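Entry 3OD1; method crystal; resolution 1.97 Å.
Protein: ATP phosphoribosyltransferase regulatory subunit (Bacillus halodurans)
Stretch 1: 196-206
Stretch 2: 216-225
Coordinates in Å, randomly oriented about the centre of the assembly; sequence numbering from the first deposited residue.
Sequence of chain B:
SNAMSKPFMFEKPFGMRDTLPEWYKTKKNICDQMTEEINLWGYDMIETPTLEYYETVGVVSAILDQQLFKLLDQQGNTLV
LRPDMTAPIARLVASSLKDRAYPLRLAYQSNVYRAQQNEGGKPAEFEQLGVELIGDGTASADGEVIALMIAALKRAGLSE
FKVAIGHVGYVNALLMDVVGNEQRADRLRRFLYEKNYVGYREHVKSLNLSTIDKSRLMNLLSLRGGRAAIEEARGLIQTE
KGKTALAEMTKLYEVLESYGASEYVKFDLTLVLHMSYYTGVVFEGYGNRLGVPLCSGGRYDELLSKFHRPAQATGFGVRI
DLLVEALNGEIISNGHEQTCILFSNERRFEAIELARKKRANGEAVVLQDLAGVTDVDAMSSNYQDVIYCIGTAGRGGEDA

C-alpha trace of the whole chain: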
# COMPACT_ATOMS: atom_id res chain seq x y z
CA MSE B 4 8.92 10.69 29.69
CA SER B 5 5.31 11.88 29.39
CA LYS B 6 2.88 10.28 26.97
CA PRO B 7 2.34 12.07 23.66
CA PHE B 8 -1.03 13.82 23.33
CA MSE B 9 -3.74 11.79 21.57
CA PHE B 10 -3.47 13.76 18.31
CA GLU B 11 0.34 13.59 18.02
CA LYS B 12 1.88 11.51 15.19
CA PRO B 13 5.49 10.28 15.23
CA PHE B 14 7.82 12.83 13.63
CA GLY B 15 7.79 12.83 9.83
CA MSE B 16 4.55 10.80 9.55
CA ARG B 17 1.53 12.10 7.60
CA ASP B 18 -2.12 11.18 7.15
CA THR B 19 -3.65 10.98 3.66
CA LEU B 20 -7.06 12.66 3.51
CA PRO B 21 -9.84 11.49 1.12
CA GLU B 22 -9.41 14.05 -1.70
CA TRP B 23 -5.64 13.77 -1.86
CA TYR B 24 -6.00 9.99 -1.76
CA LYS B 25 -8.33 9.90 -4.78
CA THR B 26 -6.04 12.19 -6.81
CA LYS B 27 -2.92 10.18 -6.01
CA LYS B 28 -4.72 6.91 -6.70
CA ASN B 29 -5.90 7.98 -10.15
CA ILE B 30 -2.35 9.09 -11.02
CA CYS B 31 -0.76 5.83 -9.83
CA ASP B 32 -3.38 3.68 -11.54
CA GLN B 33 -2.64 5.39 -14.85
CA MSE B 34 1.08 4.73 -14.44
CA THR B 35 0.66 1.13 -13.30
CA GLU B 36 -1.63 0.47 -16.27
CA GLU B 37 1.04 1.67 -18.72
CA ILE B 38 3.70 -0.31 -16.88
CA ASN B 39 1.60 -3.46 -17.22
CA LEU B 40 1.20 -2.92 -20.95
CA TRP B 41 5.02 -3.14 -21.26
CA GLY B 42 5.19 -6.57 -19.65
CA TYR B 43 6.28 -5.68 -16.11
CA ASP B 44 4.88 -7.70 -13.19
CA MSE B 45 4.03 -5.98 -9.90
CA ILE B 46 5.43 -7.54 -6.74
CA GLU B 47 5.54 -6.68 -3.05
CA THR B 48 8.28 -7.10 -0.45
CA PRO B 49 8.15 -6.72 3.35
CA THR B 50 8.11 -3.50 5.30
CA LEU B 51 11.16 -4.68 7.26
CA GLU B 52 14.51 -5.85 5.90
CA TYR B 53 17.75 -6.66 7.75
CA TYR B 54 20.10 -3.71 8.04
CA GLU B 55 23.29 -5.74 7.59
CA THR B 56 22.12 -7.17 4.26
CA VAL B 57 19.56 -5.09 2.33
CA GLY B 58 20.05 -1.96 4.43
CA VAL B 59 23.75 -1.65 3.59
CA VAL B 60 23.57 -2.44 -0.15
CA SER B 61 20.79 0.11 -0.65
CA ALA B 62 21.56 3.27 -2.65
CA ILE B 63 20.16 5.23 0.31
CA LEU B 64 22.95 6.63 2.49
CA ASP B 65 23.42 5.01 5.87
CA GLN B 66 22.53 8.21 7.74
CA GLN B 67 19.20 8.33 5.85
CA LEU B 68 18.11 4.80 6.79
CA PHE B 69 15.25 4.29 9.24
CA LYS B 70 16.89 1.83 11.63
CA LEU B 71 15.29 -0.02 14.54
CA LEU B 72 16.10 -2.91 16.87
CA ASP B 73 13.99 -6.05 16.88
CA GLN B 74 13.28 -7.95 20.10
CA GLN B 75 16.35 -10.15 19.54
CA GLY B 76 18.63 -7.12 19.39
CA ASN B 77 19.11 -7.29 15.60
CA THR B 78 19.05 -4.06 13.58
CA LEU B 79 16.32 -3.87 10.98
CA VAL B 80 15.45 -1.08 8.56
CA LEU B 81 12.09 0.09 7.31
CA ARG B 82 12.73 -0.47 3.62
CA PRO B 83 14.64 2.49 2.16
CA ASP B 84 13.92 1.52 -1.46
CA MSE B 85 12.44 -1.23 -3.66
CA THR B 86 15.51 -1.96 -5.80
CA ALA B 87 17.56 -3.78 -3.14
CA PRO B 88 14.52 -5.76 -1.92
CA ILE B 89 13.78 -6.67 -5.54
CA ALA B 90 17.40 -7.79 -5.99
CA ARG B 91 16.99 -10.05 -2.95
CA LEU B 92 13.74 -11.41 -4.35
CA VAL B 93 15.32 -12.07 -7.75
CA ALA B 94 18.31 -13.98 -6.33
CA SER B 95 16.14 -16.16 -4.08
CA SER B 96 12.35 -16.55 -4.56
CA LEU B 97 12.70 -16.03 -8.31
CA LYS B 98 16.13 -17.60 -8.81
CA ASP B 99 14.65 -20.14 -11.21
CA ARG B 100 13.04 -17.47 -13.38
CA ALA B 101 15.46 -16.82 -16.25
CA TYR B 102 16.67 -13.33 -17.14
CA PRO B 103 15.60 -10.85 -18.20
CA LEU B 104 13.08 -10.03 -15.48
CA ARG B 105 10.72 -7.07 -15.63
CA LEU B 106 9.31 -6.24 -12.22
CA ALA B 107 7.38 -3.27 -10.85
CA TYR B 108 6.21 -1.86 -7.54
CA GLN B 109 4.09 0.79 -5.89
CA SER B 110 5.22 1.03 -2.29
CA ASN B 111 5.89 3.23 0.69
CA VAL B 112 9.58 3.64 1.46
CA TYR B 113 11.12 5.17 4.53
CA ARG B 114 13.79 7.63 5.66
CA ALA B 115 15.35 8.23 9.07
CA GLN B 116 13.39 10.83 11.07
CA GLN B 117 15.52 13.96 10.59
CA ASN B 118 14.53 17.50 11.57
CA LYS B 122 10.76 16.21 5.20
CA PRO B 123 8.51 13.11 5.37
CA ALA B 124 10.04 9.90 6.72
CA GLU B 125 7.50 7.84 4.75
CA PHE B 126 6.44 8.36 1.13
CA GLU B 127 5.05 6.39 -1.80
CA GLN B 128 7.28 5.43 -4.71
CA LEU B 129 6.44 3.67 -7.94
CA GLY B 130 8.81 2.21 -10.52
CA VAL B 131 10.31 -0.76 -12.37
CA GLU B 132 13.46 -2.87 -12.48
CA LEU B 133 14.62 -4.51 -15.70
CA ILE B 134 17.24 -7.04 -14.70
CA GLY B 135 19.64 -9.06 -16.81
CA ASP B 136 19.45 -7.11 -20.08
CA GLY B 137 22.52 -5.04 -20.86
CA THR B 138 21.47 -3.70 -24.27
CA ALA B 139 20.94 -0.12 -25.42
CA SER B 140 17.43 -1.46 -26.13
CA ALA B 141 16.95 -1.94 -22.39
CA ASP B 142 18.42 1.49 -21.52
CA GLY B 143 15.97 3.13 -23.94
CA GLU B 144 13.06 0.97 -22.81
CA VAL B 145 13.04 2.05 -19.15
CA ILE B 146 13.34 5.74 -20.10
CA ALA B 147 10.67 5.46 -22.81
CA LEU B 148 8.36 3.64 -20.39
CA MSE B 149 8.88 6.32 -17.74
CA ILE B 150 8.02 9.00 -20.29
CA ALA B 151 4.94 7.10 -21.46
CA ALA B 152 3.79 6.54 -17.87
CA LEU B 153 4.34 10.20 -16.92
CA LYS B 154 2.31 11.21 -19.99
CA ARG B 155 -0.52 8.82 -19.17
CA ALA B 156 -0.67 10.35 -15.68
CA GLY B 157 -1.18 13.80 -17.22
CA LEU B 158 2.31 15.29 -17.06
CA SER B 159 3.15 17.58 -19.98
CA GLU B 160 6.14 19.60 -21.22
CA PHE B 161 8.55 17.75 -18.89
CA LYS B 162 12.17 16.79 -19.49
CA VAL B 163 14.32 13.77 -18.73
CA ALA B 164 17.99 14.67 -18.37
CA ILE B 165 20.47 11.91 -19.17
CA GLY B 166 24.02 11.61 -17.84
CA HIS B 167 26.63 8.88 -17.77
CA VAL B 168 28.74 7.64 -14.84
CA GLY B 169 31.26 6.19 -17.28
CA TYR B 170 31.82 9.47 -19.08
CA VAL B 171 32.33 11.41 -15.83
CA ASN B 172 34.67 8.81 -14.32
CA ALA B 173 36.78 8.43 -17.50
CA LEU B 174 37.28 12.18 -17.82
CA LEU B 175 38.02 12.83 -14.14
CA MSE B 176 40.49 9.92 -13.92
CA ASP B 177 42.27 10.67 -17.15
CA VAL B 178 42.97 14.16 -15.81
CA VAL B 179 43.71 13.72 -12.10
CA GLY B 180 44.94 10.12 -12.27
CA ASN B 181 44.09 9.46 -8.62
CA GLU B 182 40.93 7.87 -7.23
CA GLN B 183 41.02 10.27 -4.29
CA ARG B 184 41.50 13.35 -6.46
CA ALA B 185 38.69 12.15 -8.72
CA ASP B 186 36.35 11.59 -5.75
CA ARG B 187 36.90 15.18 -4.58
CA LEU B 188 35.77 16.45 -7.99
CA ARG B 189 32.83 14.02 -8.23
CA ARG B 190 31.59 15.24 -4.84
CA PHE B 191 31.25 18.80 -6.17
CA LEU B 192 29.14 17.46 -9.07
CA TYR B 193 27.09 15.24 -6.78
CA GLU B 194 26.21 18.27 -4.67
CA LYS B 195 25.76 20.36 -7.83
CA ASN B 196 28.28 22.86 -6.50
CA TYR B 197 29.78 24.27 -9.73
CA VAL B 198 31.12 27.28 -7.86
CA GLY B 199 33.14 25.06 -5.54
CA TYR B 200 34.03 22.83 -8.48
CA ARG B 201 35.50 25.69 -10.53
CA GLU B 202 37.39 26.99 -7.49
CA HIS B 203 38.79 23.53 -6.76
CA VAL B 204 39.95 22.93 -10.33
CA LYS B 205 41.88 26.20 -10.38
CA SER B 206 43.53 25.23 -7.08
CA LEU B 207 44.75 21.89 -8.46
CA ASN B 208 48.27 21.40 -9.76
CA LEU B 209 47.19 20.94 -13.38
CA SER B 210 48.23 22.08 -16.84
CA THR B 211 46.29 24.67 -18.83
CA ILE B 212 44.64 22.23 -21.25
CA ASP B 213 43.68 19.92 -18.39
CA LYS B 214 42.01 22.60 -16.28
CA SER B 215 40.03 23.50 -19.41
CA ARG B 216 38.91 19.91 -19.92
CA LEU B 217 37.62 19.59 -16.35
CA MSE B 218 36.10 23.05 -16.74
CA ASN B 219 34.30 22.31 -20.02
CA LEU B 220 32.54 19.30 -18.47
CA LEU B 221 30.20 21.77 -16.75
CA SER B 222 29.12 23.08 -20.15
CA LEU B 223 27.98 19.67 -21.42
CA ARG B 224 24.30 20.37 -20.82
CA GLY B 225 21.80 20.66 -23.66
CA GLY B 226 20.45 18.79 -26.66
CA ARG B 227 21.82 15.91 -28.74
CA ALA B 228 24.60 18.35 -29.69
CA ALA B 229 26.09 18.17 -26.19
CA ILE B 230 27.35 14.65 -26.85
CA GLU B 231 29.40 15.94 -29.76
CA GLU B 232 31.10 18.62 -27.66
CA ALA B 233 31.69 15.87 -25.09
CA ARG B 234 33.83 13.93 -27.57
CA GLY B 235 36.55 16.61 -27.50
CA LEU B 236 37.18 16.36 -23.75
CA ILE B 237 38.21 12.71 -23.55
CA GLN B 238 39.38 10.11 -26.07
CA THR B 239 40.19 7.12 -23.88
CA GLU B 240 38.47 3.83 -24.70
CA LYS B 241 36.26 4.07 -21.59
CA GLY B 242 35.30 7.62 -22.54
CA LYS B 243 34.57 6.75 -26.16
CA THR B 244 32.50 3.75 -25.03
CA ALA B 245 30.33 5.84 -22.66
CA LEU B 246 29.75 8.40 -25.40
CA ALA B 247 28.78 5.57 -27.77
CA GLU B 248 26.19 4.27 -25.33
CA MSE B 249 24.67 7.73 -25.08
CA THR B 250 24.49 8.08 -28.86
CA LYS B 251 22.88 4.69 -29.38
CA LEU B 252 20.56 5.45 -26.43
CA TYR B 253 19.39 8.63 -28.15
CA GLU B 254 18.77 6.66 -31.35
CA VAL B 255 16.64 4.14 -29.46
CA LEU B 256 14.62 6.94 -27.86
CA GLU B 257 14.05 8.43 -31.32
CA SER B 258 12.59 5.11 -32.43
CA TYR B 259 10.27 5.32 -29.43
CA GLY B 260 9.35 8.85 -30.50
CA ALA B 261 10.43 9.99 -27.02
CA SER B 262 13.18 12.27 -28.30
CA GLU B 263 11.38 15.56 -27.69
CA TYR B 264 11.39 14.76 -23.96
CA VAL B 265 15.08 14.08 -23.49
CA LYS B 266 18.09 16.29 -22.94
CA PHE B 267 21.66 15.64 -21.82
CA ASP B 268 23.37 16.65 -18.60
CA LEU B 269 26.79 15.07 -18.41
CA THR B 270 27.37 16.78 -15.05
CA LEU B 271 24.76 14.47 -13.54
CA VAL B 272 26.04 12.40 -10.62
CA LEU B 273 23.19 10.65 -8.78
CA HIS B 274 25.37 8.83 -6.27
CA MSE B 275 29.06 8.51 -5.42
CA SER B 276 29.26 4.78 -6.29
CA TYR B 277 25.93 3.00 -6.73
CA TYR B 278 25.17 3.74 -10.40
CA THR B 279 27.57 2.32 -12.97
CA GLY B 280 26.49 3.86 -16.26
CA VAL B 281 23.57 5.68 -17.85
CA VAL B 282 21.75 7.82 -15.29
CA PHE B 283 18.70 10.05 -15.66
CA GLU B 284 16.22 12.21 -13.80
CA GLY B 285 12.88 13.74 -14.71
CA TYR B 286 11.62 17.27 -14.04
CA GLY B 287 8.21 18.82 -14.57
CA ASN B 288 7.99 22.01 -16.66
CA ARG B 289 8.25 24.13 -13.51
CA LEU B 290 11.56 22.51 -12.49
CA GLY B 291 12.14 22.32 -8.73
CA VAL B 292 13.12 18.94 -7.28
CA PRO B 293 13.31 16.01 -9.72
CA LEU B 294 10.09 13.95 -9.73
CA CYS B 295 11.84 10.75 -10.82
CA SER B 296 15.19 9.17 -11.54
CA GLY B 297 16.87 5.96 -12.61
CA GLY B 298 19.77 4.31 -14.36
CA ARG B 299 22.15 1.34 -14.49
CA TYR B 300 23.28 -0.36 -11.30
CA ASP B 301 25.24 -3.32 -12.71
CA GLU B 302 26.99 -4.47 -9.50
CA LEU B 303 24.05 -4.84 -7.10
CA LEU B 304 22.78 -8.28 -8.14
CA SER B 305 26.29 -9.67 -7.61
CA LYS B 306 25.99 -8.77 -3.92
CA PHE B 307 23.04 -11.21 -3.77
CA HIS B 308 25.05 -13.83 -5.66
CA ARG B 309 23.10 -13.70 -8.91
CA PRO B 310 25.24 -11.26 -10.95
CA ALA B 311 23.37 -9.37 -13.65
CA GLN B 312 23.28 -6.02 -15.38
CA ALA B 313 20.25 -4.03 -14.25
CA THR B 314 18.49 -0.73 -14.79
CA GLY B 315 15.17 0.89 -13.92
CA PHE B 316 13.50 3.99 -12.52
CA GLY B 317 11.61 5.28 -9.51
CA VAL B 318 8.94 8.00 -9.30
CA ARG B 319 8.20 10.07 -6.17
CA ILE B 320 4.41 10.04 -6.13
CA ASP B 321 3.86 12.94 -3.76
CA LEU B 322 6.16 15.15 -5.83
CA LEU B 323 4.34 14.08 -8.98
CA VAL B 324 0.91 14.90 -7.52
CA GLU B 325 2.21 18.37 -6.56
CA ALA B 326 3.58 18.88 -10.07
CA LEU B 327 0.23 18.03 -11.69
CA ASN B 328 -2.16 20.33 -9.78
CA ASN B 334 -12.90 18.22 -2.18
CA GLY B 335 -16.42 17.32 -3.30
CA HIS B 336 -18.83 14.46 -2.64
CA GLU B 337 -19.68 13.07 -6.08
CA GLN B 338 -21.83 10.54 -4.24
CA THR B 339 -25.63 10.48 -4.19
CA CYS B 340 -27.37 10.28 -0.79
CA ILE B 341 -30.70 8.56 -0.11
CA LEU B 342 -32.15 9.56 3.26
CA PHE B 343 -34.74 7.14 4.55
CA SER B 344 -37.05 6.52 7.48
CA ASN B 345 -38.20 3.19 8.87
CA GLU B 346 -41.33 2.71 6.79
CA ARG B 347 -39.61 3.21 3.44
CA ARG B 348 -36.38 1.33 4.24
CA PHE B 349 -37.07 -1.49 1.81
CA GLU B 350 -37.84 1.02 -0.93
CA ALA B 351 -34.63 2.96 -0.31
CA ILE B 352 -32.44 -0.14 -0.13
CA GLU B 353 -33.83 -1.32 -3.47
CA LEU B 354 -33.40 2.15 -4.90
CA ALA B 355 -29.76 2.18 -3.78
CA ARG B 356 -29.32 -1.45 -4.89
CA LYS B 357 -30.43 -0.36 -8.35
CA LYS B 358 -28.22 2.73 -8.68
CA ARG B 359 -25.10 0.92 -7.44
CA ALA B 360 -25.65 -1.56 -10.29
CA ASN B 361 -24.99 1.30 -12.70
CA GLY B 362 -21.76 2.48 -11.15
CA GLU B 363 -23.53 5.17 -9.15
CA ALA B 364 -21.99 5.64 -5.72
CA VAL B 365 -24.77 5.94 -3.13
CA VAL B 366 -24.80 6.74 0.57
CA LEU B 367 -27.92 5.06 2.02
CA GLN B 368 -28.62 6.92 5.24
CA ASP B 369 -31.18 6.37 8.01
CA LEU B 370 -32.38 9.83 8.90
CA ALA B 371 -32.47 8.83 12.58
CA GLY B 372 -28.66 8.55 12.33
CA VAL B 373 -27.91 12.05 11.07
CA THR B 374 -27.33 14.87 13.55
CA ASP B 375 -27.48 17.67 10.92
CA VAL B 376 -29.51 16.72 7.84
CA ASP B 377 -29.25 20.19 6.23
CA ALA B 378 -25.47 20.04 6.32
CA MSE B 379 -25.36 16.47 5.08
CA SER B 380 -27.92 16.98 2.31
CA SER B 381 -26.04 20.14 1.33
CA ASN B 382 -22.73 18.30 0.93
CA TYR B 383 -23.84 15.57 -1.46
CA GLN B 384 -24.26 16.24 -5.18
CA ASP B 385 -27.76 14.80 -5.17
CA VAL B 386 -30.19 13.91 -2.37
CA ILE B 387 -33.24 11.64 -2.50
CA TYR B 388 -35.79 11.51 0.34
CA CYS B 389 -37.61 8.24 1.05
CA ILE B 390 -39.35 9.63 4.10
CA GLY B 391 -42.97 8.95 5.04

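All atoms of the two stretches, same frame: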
# COMPACT_ATOMS: atom_id res chain seq x y z
N ASN B 196 27.54 21.67 -6.87
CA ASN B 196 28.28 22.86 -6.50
C ASN B 196 29.32 23.24 -7.57
O ASN B 196 30.52 22.96 -7.41
CB ASN B 196 28.93 22.63 -5.14
CG ASN B 196 29.63 23.86 -4.61
OD1 ASN B 196 29.61 24.92 -5.24
ND2 ASN B 196 30.25 23.73 -3.45
N TYR B 197 28.88 23.88 -8.65
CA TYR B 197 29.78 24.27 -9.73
C TYR B 197 30.75 25.34 -9.27
O TYR B 197 31.90 25.39 -9.71
CB TYR B 197 29.01 24.80 -10.95
CG TYR B 197 28.09 23.80 -11.63
CD1 TYR B 197 27.88 22.53 -11.11
CD2 TYR B 197 27.43 24.15 -12.81
CE1 TYR B 197 27.03 21.63 -11.75
CE2 TYR B 197 26.59 23.26 -13.46
CZ TYR B 197 26.38 22.01 -12.92
OH TYR B 197 25.53 21.14 -13.57
N VAL B 198 30.28 26.21 -8.39
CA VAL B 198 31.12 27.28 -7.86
C VAL B 198 32.33 26.68 -7.16
O VAL B 198 33.47 27.04 -7.45
CB VAL B 198 30.33 28.19 -6.90
CG1 VAL B 198 31.25 29.22 -6.26
CG2 VAL B 198 29.19 28.88 -7.63
N GLY B 199 32.08 25.75 -6.25
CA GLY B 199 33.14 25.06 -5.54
C GLY B 199 34.01 24.26 -6.49
O GLY B 199 35.23 24.20 -6.35
N TYR B 200 33.36 23.65 -7.48
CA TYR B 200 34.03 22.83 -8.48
C TYR B 200 35.02 23.65 -9.30
O TYR B 200 36.17 23.22 -9.48
CB TYR B 200 32.98 22.18 -9.39
CG TYR B 200 33.52 21.36 -10.53
CD1 TYR B 200 33.52 19.97 -10.47
CD2 TYR B 200 33.98 21.97 -11.69
CE1 TYR B 200 33.99 19.21 -11.52
CE2 TYR B 200 34.46 21.22 -12.75
CZ TYR B 200 34.46 19.84 -12.66
OH TYR B 200 34.92 19.10 -13.72
N ARG B 201 34.60 24.81 -9.78
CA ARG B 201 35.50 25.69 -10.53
C ARG B 201 36.67 26.14 -9.66
O ARG B 201 37.82 26.15 -10.10
CB ARG B 201 34.77 26.91 -11.10
CG ARG B 201 33.73 26.60 -12.16
CD ARG B 201 32.92 27.85 -12.50
NE ARG B 201 31.60 27.55 -13.06
CZ ARG B 201 31.40 27.19 -14.33
NH1 ARG B 201 32.42 27.09 -15.17
NH2 ARG B 201 30.17 26.93 -14.76
N GLU B 202 36.37 26.51 -8.42
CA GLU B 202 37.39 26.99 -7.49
C GLU B 202 38.42 25.89 -7.24
O GLU B 202 39.62 26.14 -7.21
CB GLU B 202 36.74 27.42 -6.17
CG GLU B 202 37.57 28.40 -5.36
CD GLU B 202 37.54 29.82 -5.92
OE1 GLU B 202 38.56 30.53 -5.83
OE2 GLU B 202 36.48 30.22 -6.46
N HIS B 203 37.93 24.66 -7.06
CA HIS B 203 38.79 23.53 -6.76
C HIS B 203 39.71 23.18 -7.93
O HIS B 203 40.88 22.84 -7.73
CB HIS B 203 37.95 22.31 -6.39
CG HIS B 203 38.77 21.14 -5.92
ND1 HIS B 203 38.82 19.94 -6.60
CD2 HIS B 203 39.58 21.00 -4.85
CE1 HIS B 203 39.61 19.11 -5.96
NE2 HIS B 203 40.09 19.73 -4.90
N VAL B 204 39.18 23.26 -9.14
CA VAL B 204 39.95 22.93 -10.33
C VAL B 204 41.11 23.91 -10.51
O VAL B 204 42.21 23.51 -10.87
CB VAL B 204 39.05 22.93 -11.59
CG1 VAL B 204 39.88 22.66 -12.83
CG2 VAL B 204 37.96 21.88 -11.46
N LYS B 205 40.85 25.18 -10.25
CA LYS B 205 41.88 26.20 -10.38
C LYS B 205 42.94 26.08 -9.28
O LYS B 205 44.06 26.56 -9.45
CB LYS B 205 41.26 27.60 -10.40
CG LYS B 205 40.38 27.85 -11.61
CD LYS B 205 40.12 29.33 -11.82
CE LYS B 205 39.33 29.57 -13.10
NZ LYS B 205 39.24 31.01 -13.46
N SER B 206 42.58 25.44 -8.18
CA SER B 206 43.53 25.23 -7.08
C SER B 206 44.47 24.06 -7.38
O SER B 206 45.60 24.02 -6.90
CB SER B 206 42.81 24.99 -5.76
OG SER B 206 42.22 23.70 -5.69
N ARG B 216 39.70 21.12 -19.73
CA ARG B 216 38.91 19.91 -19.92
C ARG B 216 37.93 19.77 -18.75
O ARG B 216 36.72 19.73 -18.96
CB ARG B 216 39.82 18.68 -20.03
CG ARG B 216 40.76 18.69 -21.24
CD ARG B 216 41.04 17.28 -21.74
NE ARG B 216 42.02 16.58 -20.91
CZ ARG B 216 42.05 15.26 -20.72
NH1 ARG B 216 42.99 14.74 -19.94
NH2 ARG B 216 41.15 14.46 -21.28
N LEU B 217 38.46 19.71 -17.53
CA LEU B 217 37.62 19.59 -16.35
C LEU B 217 36.56 20.68 -16.33
O LEU B 217 35.40 20.44 -15.98
CB LEU B 217 38.47 19.65 -15.07
CG LEU B 217 39.39 18.45 -14.85
CD1 LEU B 217 40.16 18.59 -13.55
CD2 LEU B 217 38.59 17.17 -14.86
N MSE B 218 36.96 21.88 -16.74
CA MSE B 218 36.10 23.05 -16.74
C MSE B 218 34.95 22.91 -17.75
O MSE B 218 33.79 23.24 -17.44
CB MSE B 218 36.93 24.30 -17.06
CG MSE B 218 36.55 25.52 -16.26
SE MSE B 218 36.74 25.23 -14.35
CE MSE B 218 38.24 26.42 -14.00
N ASN B 219 35.28 22.42 -18.94
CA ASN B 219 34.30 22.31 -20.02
C ASN B 219 33.25 21.22 -19.79
O ASN B 219 32.20 21.22 -20.44
CB ASN B 219 35.00 22.12 -21.37
CG ASN B 219 35.58 23.42 -21.90
OD1 ASN B 219 34.95 24.47 -21.81
ND2 ASN B 219 36.79 23.35 -22.46
N LEU B 220 33.52 20.30 -18.87
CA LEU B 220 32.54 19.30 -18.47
C LEU B 220 31.24 19.97 -18.07
O LEU B 220 30.17 19.55 -18.47
CB LEU B 220 33.05 18.46 -17.30
CG LEU B 220 32.05 17.53 -16.62
CD1 LEU B 220 31.43 16.57 -17.63
CD2 LEU B 220 32.75 16.78 -15.51
N LEU B 221 31.36 21.03 -17.27
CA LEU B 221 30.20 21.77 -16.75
C LEU B 221 29.31 22.35 -17.85
O LEU B 221 28.14 22.63 -17.63
CB LEU B 221 30.68 22.90 -15.85
CG LEU B 221 30.60 22.68 -14.34
CD1 LEU B 221 30.87 21.22 -13.97
CD2 LEU B 221 31.55 23.62 -13.62
N SER B 222 29.87 22.52 -19.04
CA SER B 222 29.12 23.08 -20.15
C SER B 222 28.34 22.03 -20.94
O SER B 222 27.55 22.38 -21.80
CB SER B 222 30.04 23.85 -21.10
OG SER B 222 30.19 25.19 -20.66
N LEU B 223 28.59 20.75 -20.65
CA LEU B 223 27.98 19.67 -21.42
C LEU B 223 26.54 19.43 -20.99
O LEU B 223 26.21 18.39 -20.41
CB LEU B 223 28.81 18.38 -21.30
CG LEU B 223 30.26 18.49 -21.74
CD1 LEU B 223 31.05 17.23 -21.40
CD2 LEU B 223 30.35 18.82 -23.24
N ARG B 224 25.69 20.40 -21.26
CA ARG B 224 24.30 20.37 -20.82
C ARG B 224 23.45 21.00 -21.91
O ARG B 224 23.52 22.21 -22.13
CB ARG B 224 24.14 21.17 -19.52
CG ARG B 224 25.23 20.92 -18.49
CD ARG B 224 24.95 21.65 -17.19
NE ARG B 224 23.90 21.02 -16.38
CZ ARG B 224 22.83 21.66 -15.93
NH1 ARG B 224 22.67 22.94 -16.24
NH2 ARG B 224 21.92 21.02 -15.20
N GLY B 225 22.67 20.18 -22.60
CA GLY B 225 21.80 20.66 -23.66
C GLY B 225 21.15 19.55 -24.46
O GLY B 225 20.70 18.55 -23.90

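The most unusual feature of this contact is a single leucine, L221, that serves two aromatic rings at once. Its CG lies 4.0 Å from the centroid of the Y197 ring, 18° off the ring normal, and its CD1 lies 4.0 Å from the centroid of the Y200 ring, again 18° off the normal. Both placements are over a ring face, the geometry of a CH-pi contact, in which weakly polarised C-H groups meet the pi cloud. L221 reaches this position with both chi angles between the usual wells (chi1 -101°, chi2 34°). A third flat group joins it: L221 CD2 sits over one face of the R201 guanidinium, 3.6 Å from R201 CZ.

The backbone frame is an antiparallel helix pair. The axes of 197-206 and 216-220 run at 174° and approach to 10.2 Å, so side chains rather than main chains fill the gap. The register follows from the nearest CA pairs: Y197 CA to L221 CA is 7.5 Å, R201 CA to M218 CA 6.8 Å, and V204 CA to L217 CA 7.3 Å. As stretch 1 advances, its partners step back along stretch 2. The first helix is capped by N196, whose OD1 accepts from G199 N at 2.8 Å with an N-H...acceptor angle of 164°. In stretch 2, a type I turn from L220 to L223 carries the chain out of the helical region, with L223 N donating to L220 O at 2.9 Å.

One hydrogen bond crosses the contact: Y200 OH donates to L217 O at 2.7 Å. The carbonyl lies near the plane of the ring, at its edge, so Y200 can bond in that direction while its face receives L221. The tyrosine thereby combines a polar anchor with apolar packing in a buried setting.

Farther along, the packing is aliphatic. V204 CG1 meets L217 CB at 4.0 Å and M218 CE at 4.3 Å. M218, a selenomethionine, has a CA-to-CB bond that points sideways, yet its end comes nearer to stretch 1: SE lies 4.0 Å from R201 CG, and CE lies 3.5 Å from K205 CE. The latter approach uses the methylene portion of the lysine, leaving its charged nitrogen out of this pairing.

At the other end, Y197 OH lies over one face of the R224 guanidinium, 3.3 Å from R224 NE. The angle is poor and the pair is not a hydrogen bond; both atoms find hydrogen-bonding partners elsewhere in the structure. Altogether the two stretches bury 573 Å², summed over both sides.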